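PDB 2AH5: COG0546: Predicted phosphatases from Streptococcus pneumoniae, which probably acts as a phosphatase of the haloacid dehalogenase-like family, although its substrate has not been established. Local coordinates for residues V16-T29 / I70-Q84. Numbering follows the deposited sequence.
Sequences VDSSIGIHNAFTYT and IYRSYYKAKGIYEAQ
Y71 and Y74 both swing CG away from their own backbone N (chi1 179° and -178°), which lays their rings against helix 19-33 as knobs between its residues. Y71 slides under A25, whose CB sits 3.5 Å from the ring centroid, a CH-pi contact over one face, and turns its edge to the face of F26 (centroids 4.8 Å apart). F55 and L51 of helix 51-56 close in on the same two rings. Y74 wedges among G21, N24, A25 and Y28 and sends OH to E82 OE1 (2.7 Å). N24 ND2 reaches the same E82 OE1 at 3.0 Å from the opposite face. At G21 the obliquely antiparallel helices come closest: its CA lies 3.3 Å from G79 O, and its N donates to E82 O on an in-plane lone pair (2.8 Å). Beyond, D17 and Q84 form an antiparallel hydrogen-bonded pair, joining the two linkers between the helical cap and the Rossmann-like core. A water bridges S18 O, Y75 OH and G79 O; Y75 OH also bonds K108, and S18 OG bonds D12 of the probable HAD DxDx(T/V) motif. Two neutral donors on one oxygen would probably favour ionised E82, tying the linker after helix 64-79 to both cap helices.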
# COMPACT_ATOMS: atom_id res chain seq x y z
N VAL A 16 2.86 5.36 4.45
CA VAL A 16 2.87 4.98 5.85
C VAL A 16 3.92 3.92 6.10
O VAL A 16 3.89 2.86 5.48
CB VAL A 16 1.47 4.52 6.37
CG1 VAL A 16 1.58 4.09 7.82
CG2 VAL A 16 0.44 5.68 6.24
N ASP A 17 4.85 4.21 7.00
CA ASP A 17 5.75 3.20 7.51
C ASP A 17 5.03 2.39 8.60
O ASP A 17 5.15 2.67 9.81
CB ASP A 17 7.07 3.80 8.04
CG ASP A 17 8.06 2.72 8.45
OD1 ASP A 17 7.67 1.53 8.42
OD2 ASP A 17 9.21 3.04 8.78
N SER A 18 4.32 1.37 8.15
CA SER A 18 3.51 0.54 9.04
C SER A 18 4.33 -0.67 9.53
O SER A 18 3.76 -1.59 10.13
CB SER A 18 2.26 0.07 8.29
OG SER A 18 2.59 -0.31 6.96
N SER A 19 5.63 -0.69 9.23
CA SER A 19 6.45 -1.92 9.41
C SER A 19 6.49 -2.46 10.85
O SER A 19 6.41 -3.67 11.03
CB SER A 19 7.89 -1.78 8.89
OG SER A 19 8.59 -0.77 9.60
N ILE A 20 6.62 -1.59 11.85
CA ILE A 20 6.65 -2.09 13.25
C ILE A 20 5.38 -2.88 13.60
O ILE A 20 5.46 -3.99 14.13
CB ILE A 20 6.97 -1.00 14.30
CG1 ILE A 20 8.34 -0.35 14.01
CG2 ILE A 20 7.00 -1.62 15.71
CD1 ILE A 20 8.58 0.94 14.71
N GLY A 21 4.21 -2.32 13.32
CA GLY A 21 2.95 -3.01 13.62
C GLY A 21 2.71 -4.28 12.80
O GLY A 21 2.13 -5.24 13.31
N ILE A 22 3.11 -4.29 11.52
CA ILE A 22 2.97 -5.49 10.69
C ILE A 22 3.89 -6.58 11.23
O ILE A 22 3.46 -7.71 11.47
CB ILE A 22 3.27 -5.18 9.19
CG1 ILE A 22 2.23 -4.19 8.65
CG2 ILE A 22 3.26 -6.47 8.33
CD1 ILE A 22 2.59 -3.65 7.21
N HIS A 23 5.15 -6.20 11.48
CA HIS A 23 6.13 -7.13 12.04
C HIS A 23 5.59 -7.71 13.35
O HIS A 23 5.63 -8.92 13.54
CB HIS A 23 7.46 -6.43 12.30
CG HIS A 23 8.56 -7.34 12.75
ND1 HIS A 23 8.72 -7.70 14.07
CD2 HIS A 23 9.54 -7.97 12.07
CE1 HIS A 23 9.77 -8.50 14.19
NE2 HIS A 23 10.29 -8.67 12.98
N ASN A 24 5.12 -6.85 14.25
CA ASN A 24 4.58 -7.30 15.53
C ASN A 24 3.36 -8.22 15.41
O ASN A 24 3.18 -9.19 16.19
CB ASN A 24 4.26 -6.11 16.44
CG ASN A 24 5.50 -5.43 17.01
OD1 ASN A 24 6.62 -5.93 16.88
ND2 ASN A 24 5.30 -4.26 17.63
N ALA A 25 2.49 -7.91 14.47
CA ALA A 25 1.36 -8.79 14.21
C ALA A 25 1.85 -10.19 13.76
O ALA A 25 1.32 -11.21 14.23
CB ALA A 25 0.41 -8.18 13.19
N PHE A 26 2.84 -10.25 12.86
CA PHE A 26 3.38 -11.57 12.47
C PHE A 26 3.99 -12.34 13.64
O PHE A 26 3.69 -13.52 13.85
CB PHE A 26 4.40 -11.46 11.34
CG PHE A 26 3.76 -11.37 10.00
CD1 PHE A 26 3.85 -10.20 9.27
CD2 PHE A 26 3.02 -12.45 9.49
CE1 PHE A 26 3.24 -10.09 8.03
CE2 PHE A 26 2.41 -12.35 8.21
CZ PHE A 26 2.51 -11.16 7.50
N THR A 27 4.81 -11.65 14.42
CA THR A 27 5.54 -12.33 15.51
C THR A 27 4.58 -12.73 16.64
O THR A 27 4.78 -13.76 17.31
CB THR A 27 6.74 -11.50 16.04
OG1 THR A 27 6.27 -10.26 16.56
CG2 THR A 27 7.79 -11.22 14.91
N TYR A 28 3.55 -11.91 16.88
CA TYR A 28 2.48 -12.30 17.82
C TYR A 28 1.84 -13.60 17.37
O TYR A 28 1.55 -14.50 18.19
CB TYR A 28 1.39 -11.20 17.97
CG TYR A 28 0.27 -11.63 18.90
CD1 TYR A 28 0.49 -11.70 20.28
CD2 TYR A 28 -0.97 -12.06 18.39
CE1 TYR A 28 -0.53 -12.12 21.15
CE2 TYR A 28 -1.99 -12.49 19.26
CZ TYR A 28 -1.75 -12.52 20.63
OH TYR A 28 -2.72 -12.97 21.50
N THR A 29 1.59 -13.71 16.06
CA THR A 29 0.96 -14.92 15.51
C THR A 29 1.82 -16.15 15.71
O THR A 29 1.34 -17.16 16.19
CB THR A 29 0.56 -14.73 14.03
OG1 THR A 29 -0.28 -13.57 13.93
CG2 THR A 29 -0.23 -15.97 13.50
N ILE A 70 -5.63 -14.70 14.03
CA ILE A 70 -4.82 -14.23 15.15
C ILE A 70 -4.09 -12.93 14.75
O ILE A 70 -4.09 -11.94 15.48
CB ILE A 70 -3.83 -15.34 15.63
CG1 ILE A 70 -4.58 -16.51 16.29
CG2 ILE A 70 -2.79 -14.78 16.62
CD1 ILE A 70 -3.75 -17.81 16.37
N TYR A 71 -3.48 -12.93 13.56
CA TYR A 71 -2.81 -11.74 13.04
C TYR A 71 -3.71 -10.50 13.11
O TYR A 71 -3.31 -9.44 13.59
CB TYR A 71 -2.38 -11.99 11.60
CG TYR A 71 -1.70 -10.79 10.95
CD1 TYR A 71 -0.33 -10.72 10.82
CD2 TYR A 71 -2.47 -9.73 10.46
CE1 TYR A 71 0.28 -9.61 10.21
CE2 TYR A 71 -1.88 -8.63 9.87
CZ TYR A 71 -0.52 -8.57 9.75
OH TYR A 71 0.05 -7.45 9.15
N ARG A 72 -4.92 -10.65 12.62
CA ARG A 72 -5.85 -9.52 12.60
C ARG A 72 -6.24 -9.08 14.01
O ARG A 72 -6.45 -7.87 14.24
CB ARG A 72 -7.07 -9.83 11.75
CG ARG A 72 -6.72 -10.12 10.31
CD ARG A 72 -7.84 -9.72 9.40
NE ARG A 72 -7.47 -9.82 7.98
CZ ARG A 72 -6.60 -9.02 7.35
NH1 ARG A 72 -5.96 -8.06 8.01
NH2 ARG A 72 -6.34 -9.21 6.06
N SER A 73 -6.27 -10.03 14.95
CA SER A 73 -6.51 -9.77 16.38
C SER A 73 -5.44 -8.89 17.04
O SER A 73 -5.75 -8.11 17.96
CB SER A 73 -6.68 -11.08 17.18
OG SER A 73 -5.44 -11.63 17.63
N TYR A 74 -4.19 -9.02 16.62
CA TYR A 74 -3.17 -8.10 17.07
C TYR A 74 -3.29 -6.79 16.26
O TYR A 74 -3.25 -5.69 16.83
CB TYR A 74 -1.76 -8.71 16.94
CG TYR A 74 -0.68 -7.78 17.44
CD1 TYR A 74 -0.17 -7.90 18.74
CD2 TYR A 74 -0.20 -6.76 16.63
CE1 TYR A 74 0.83 -7.03 19.21
CE2 TYR A 74 0.79 -5.89 17.09
CZ TYR A 74 1.30 -6.03 18.38
OH TYR A 74 2.27 -5.14 18.82
N TYR A 75 -3.46 -6.91 14.95
CA TYR A 75 -3.33 -5.73 14.08
C TYR A 75 -4.39 -4.65 14.34
O TYR A 75 -4.07 -3.46 14.44
CB TYR A 75 -3.27 -6.12 12.60
CG TYR A 75 -2.69 -4.97 11.81
CD1 TYR A 75 -1.32 -4.74 11.80
CD2 TYR A 75 -3.52 -4.08 11.14
CE1 TYR A 75 -0.77 -3.65 11.12
CE2 TYR A 75 -2.98 -2.96 10.46
CZ TYR A 75 -1.60 -2.78 10.46
OH TYR A 75 -1.05 -1.71 9.79
N LYS A 76 -5.64 -5.08 14.44
CA LYS A 76 -6.76 -4.15 14.66
C LYS A 76 -6.65 -3.38 15.98
O LYS A 76 -6.91 -2.17 16.04
CB LYS A 76 -8.11 -4.89 14.56
CG LYS A 76 -8.46 -5.33 13.14
CD LYS A 76 -8.73 -4.12 12.20
CE LYS A 76 -10.21 -3.97 11.84
NZ LYS A 76 -10.44 -2.75 11.01
N ALA A 77 -6.25 -4.08 17.04
CA ALA A 77 -6.18 -3.51 18.38
C ALA A 77 -4.86 -2.80 18.69
O ALA A 77 -4.84 -1.88 19.51
CB ALA A 77 -6.44 -4.60 19.44
N LYS A 78 -3.78 -3.21 18.02
CA LYS A 78 -2.43 -2.77 18.41
C LYS A 78 -1.56 -2.39 17.21
O LYS A 78 -0.94 -1.32 17.21
CB LYS A 78 -1.71 -3.84 19.24
CG LYS A 78 -2.09 -3.87 20.73
CD LYS A 78 -1.28 -4.90 21.58
CE LYS A 78 0.24 -4.66 21.55
NZ LYS A 78 0.66 -3.38 22.20
N GLY A 79 -1.49 -3.28 16.22
CA GLY A 79 -0.51 -3.13 15.11
C GLY A 79 -0.74 -1.88 14.29
O GLY A 79 0.21 -1.24 13.82
N ILE A 80 -2.01 -1.54 14.11
CA ILE A 80 -2.42 -0.41 13.28
C ILE A 80 -1.84 0.92 13.80
O ILE A 80 -1.58 1.83 12.99
CB ILE A 80 -3.98 -0.34 13.19
CG1 ILE A 80 -4.40 0.60 12.04
CG2 ILE A 80 -4.59 -0.00 14.57
CD1 ILE A 80 -5.89 0.57 11.68
N TYR A 81 -1.64 1.02 15.12
CA TYR A 81 -1.07 2.21 15.79
C TYR A 81 0.45 2.23 15.83
O TYR A 81 1.07 3.25 16.16
CB TYR A 81 -1.61 2.32 17.23
CG TYR A 81 -3.09 2.29 17.30
CD1 TYR A 81 -3.76 1.18 17.82
CD2 TYR A 81 -3.85 3.35 16.79
CE1 TYR A 81 -5.14 1.15 17.85
CE2 TYR A 81 -5.22 3.32 16.81
CZ TYR A 81 -5.86 2.23 17.33
OH TYR A 81 -7.22 2.24 17.35
N GLU A 82 1.04 1.08 15.53
CA GLU A 82 2.49 0.97 15.46
C GLU A 82 2.91 1.26 14.02
O GLU A 82 3.34 0.37 13.26
CB GLU A 82 2.93 -0.42 15.92
CG GLU A 82 2.44 -0.69 17.36
CD GLU A 82 2.82 -2.04 17.90
OE1 GLU A 82 2.63 -3.06 17.21
OE2 GLU A 82 3.33 -2.08 19.05
N ALA A 83 2.78 2.55 13.68
CA ALA A 83 2.93 3.04 12.32
C ALA A 83 3.20 4.55 12.39
O ALA A 83 2.83 5.21 13.37
CB ALA A 83 1.68 2.76 11.53
N GLN A 84 3.87 5.07 11.37
CA GLN A 84 4.26 6.46 11.32
C GLN A 84 4.46 6.84 9.85
O GLN A 84 4.84 6.00 9.02
CB GLN A 84 5.53 6.68 12.13
CG GLN A 84 6.78 6.04 11.54
CD GLN A 84 7.97 6.01 12.52
OE1 GLN A 84 7.93 5.32 13.56
NE2 GLN A 84 9.02 6.73 12.18
O HOH W 1 1.08 -0.72 11.29